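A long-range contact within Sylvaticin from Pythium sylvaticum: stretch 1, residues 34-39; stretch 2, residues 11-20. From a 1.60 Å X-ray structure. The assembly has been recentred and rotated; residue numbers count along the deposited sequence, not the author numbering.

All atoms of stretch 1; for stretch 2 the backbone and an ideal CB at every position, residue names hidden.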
# COMPACT_ATOMS: atom_id res chain seq x y z
N GLN A 34 2.62 -3.12 -7.00
CA GLN A 34 3.25 -3.95 -5.98
C GLN A 34 3.36 -3.23 -4.64
O GLN A 34 3.79 -2.08 -4.58
CB GLN A 34 4.63 -4.42 -6.44
CG GLN A 34 4.68 -5.00 -7.87
CD GLN A 34 3.71 -6.17 -8.09
OE1 GLN A 34 2.99 -6.22 -9.11
NE2 GLN A 34 3.69 -7.12 -7.16
N MET A 35 2.96 -3.94 -3.58
CA MET A 35 3.13 -3.49 -2.20
C MET A 35 4.38 -4.15 -1.60
O MET A 35 5.10 -3.50 -0.85
CB MET A 35 1.88 -3.83 -1.37
CG MET A 35 1.93 -3.40 0.10
SD MET A 35 1.87 -1.61 0.34
CE MET A 35 3.53 -1.25 0.93
N LEU A 36 4.62 -5.42 -1.92
CA LEU A 36 5.81 -6.12 -1.45
C LEU A 36 6.57 -6.78 -2.61
O LEU A 36 6.08 -7.75 -3.20
CB LEU A 36 5.46 -7.19 -0.40
CG LEU A 36 4.76 -6.78 0.90
CD1 LEU A 36 4.51 -8.02 1.75
CD2 LEU A 36 5.56 -5.76 1.66
N PRO A 37 7.75 -6.25 -2.97
CA PRO A 37 8.39 -5.04 -2.47
C PRO A 37 7.61 -3.81 -2.94
O PRO A 37 6.97 -3.87 -3.99
CB PRO A 37 9.78 -5.05 -3.15
CG PRO A 37 9.92 -6.37 -3.79
CD PRO A 37 8.56 -6.92 -4.01
N PRO A 38 7.68 -2.71 -2.19
CA PRO A 38 6.85 -1.55 -2.56
C PRO A 38 7.32 -0.85 -3.84
O PRO A 38 8.49 -0.46 -3.94
CB PRO A 38 6.97 -0.63 -1.35
CG PRO A 38 8.28 -0.98 -0.74
CD PRO A 38 8.46 -2.46 -0.96
N ALA A 39 6.40 -0.68 -4.79
CA ALA A 39 6.65 0.10 -6.00
C ALA A 39 6.37 1.59 -5.80
O ALA A 39 6.79 2.42 -6.61
CB ALA A 39 5.83 -0.43 -7.15
N UNK A 11 9.37 -0.09 10.58
CA UNK A 11 8.07 0.06 9.95
C UNK A 11 7.84 -1.03 8.90
O UNK A 11 6.72 -1.51 8.75
CB UNK A 11 7.95 1.45 9.31
N UNK A 12 8.89 -1.44 8.17
CA UNK A 12 8.76 -2.51 7.19
C UNK A 12 8.24 -3.78 7.84
O UNK A 12 7.41 -4.49 7.27
CB UNK A 12 10.10 -2.78 6.51
N UNK A 13 8.72 -4.07 9.05
CA UNK A 13 8.36 -5.32 9.71
C UNK A 13 6.87 -5.42 10.02
O UNK A 13 6.32 -6.52 10.11
CB UNK A 13 9.16 -5.47 11.00
N UNK A 14 6.21 -4.27 10.16
CA UNK A 14 4.76 -4.24 10.36
C UNK A 14 4.00 -4.88 9.21
O UNK A 14 2.88 -5.35 9.41
CB UNK A 14 4.29 -2.80 10.54
N UNK A 15 4.58 -4.87 8.02
CA UNK A 15 3.92 -5.37 6.82
C UNK A 15 3.91 -6.90 6.72
O UNK A 15 3.27 -7.45 5.82
CB UNK A 15 4.60 -4.78 5.58
N UNK A 16 4.60 -7.59 7.63
CA UNK A 16 4.80 -9.05 7.52
C UNK A 16 3.51 -9.86 7.33
O UNK A 16 3.48 -10.77 6.49
CB UNK A 16 5.51 -9.56 8.78
N UNK A 17 2.44 -9.53 8.07
CA UNK A 17 1.20 -10.31 7.87
C UNK A 17 0.68 -10.33 6.43
O UNK A 17 -0.02 -11.27 6.04
CB UNK A 17 0.10 -9.75 8.78
N UNK A 18 1.01 -9.32 5.64
CA UNK A 18 0.50 -9.26 4.27
C UNK A 18 0.95 -10.45 3.42
O UNK A 18 0.22 -10.88 2.54
CB UNK A 18 0.95 -7.96 3.61
N UNK A 19 2.14 -10.98 3.71
CA UNK A 19 2.69 -12.07 2.88
C UNK A 19 1.89 -13.36 2.97
O UNK A 19 1.96 -14.20 2.08
CB UNK A 19 4.14 -12.35 3.29
N UNK A 20 1.15 -13.52 4.06
CA UNK A 20 0.31 -14.69 4.27
C UNK A 20 -1.17 -14.35 4.07
O UNK A 20 -2.06 -15.13 4.43
CB UNK A 20 0.54 -15.26 5.67

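Stretch 1 has no regular secondary structure and meets the other segment with a carbon-rich surface: the side chains of Met-35 and Leu-36 and the ring of Pro-38, with the cis peptide bond before Pro-37 turning the chain between them. No polar group of these side chains invites a partner, so wherever stretch 2 faces them, apolar residues are expected.

Position 11 has helical backbone angles and a CB with nothing of stretch 1 within 5.5 Å; the contact sets no preference, and polar or apolar residues would do. It is Glu-11.

At position 12 the CB points sideways and is also out of range, so a small residue would leave stretch 1 untouched. A long apolar or aromatic side chain could reach the Pro-38 ring. The deposited Phe-12, with chi1 at -79° (m), does so: its CE2 lies 4.4 Å from Pro-38 CG, which sits at the edge of the aromatic ring, near its plane.

Positions 13 and 14 are out of reach and leave the choice open. Phe-13 begins a type I turn that ends at position 16. Lys-14 reaches back along its own segment, forming a salt bridge with Glu-11 (NZ to OE1, 2.9 Å).

Position 15 points toward stretch 1, its ideal CB 4.2 Å from Leu-36 CD2, with the Met-35 methyl nearby. Leucine, isoleucine, valine or methionine would suit this apolar setting. Leu-15, in the mt rotamer, brings CD1 to 3.9 Å from Leu-36 CD2 and 4.2 Å from Met-35 CE, so one methyl touches both neighbours.

Position 16 points away and position 17 sideways, neither with stretch 1 near its CB. Many residues would fit; at 17, a phi of -56° also admits proline. They are Ala-16 and Pro-17.

Position 18 turns toward stretch 1 again, three residues beyond Leu-15, and its ideal CB is 4.0 Å from Leu-36 CD1. A medium-sized aliphatic chain is favoured, since it can extend from Leu-36 to Met-35. Leu-18, also mt, packs its CB 4.1 Å from Leu-36 CD1 and its CD1 4.1 Å from Met-35 CG.

At position 19 the CB points sideways, 4.6 Å from Leu-36 CD1 in its ideal place; a small residue suffices, though others are possible. Ala-19 makes its closest approach through the backbone, N to Leu-36 CD1 at 4.3 Å.

Position 20 is out of reach and unconstrained by stretch 1; it is Ser-20. The contact thus rests on apolar packing, without a hydrogen bond between the stretches.

Stretch 2, residues 11-20: EFFKLAPLAS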
# COMPACT_ATOMS: atom_id res chain seq x y z
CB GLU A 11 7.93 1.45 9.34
CG GLU A 11 6.54 1.79 8.80
CD GLU A 11 5.51 2.11 9.88
OE1 GLU A 11 5.87 2.26 11.07
OE2 GLU A 11 4.33 2.23 9.52
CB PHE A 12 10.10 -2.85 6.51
CG PHE A 12 10.51 -1.89 5.42
CD1 PHE A 12 11.49 -0.94 5.66
CD2 PHE A 12 9.92 -1.96 4.16
CE1 PHE A 12 11.88 -0.05 4.66
CE2 PHE A 12 10.30 -1.07 3.15
CZ PHE A 12 11.28 -0.12 3.40
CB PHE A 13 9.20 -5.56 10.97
CG PHE A 13 10.69 -5.61 10.73
CD1 PHE A 13 11.57 -5.04 11.64
CD2 PHE A 13 11.22 -6.25 9.61
CE1 PHE A 13 12.95 -5.08 11.43
CE2 PHE A 13 12.60 -6.31 9.40
CZ PHE A 13 13.46 -5.72 10.32
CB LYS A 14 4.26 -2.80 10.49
CG LYS A 14 4.56 -2.10 11.78
CD LYS A 14 3.86 -0.74 11.71
CE LYS A 14 4.22 0.13 12.88
NZ LYS A 14 3.56 1.45 12.70
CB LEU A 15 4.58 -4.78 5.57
CG LEU A 15 4.66 -3.25 5.48
CD1 LEU A 15 5.45 -2.87 4.24
CD2 LEU A 15 3.28 -2.62 5.46
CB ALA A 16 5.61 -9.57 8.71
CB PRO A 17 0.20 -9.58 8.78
CG PRO A 17 1.03 -8.99 9.84
CD PRO A 17 2.27 -8.52 9.13
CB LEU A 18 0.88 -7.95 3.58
CG LEU A 18 0.44 -6.65 4.26
CD1 LEU A 18 0.92 -5.52 3.40
CD2 LEU A 18 -1.07 -6.61 4.45
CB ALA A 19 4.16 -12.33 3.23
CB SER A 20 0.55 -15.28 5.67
OG SER A 20 0.45 -14.28 6.66
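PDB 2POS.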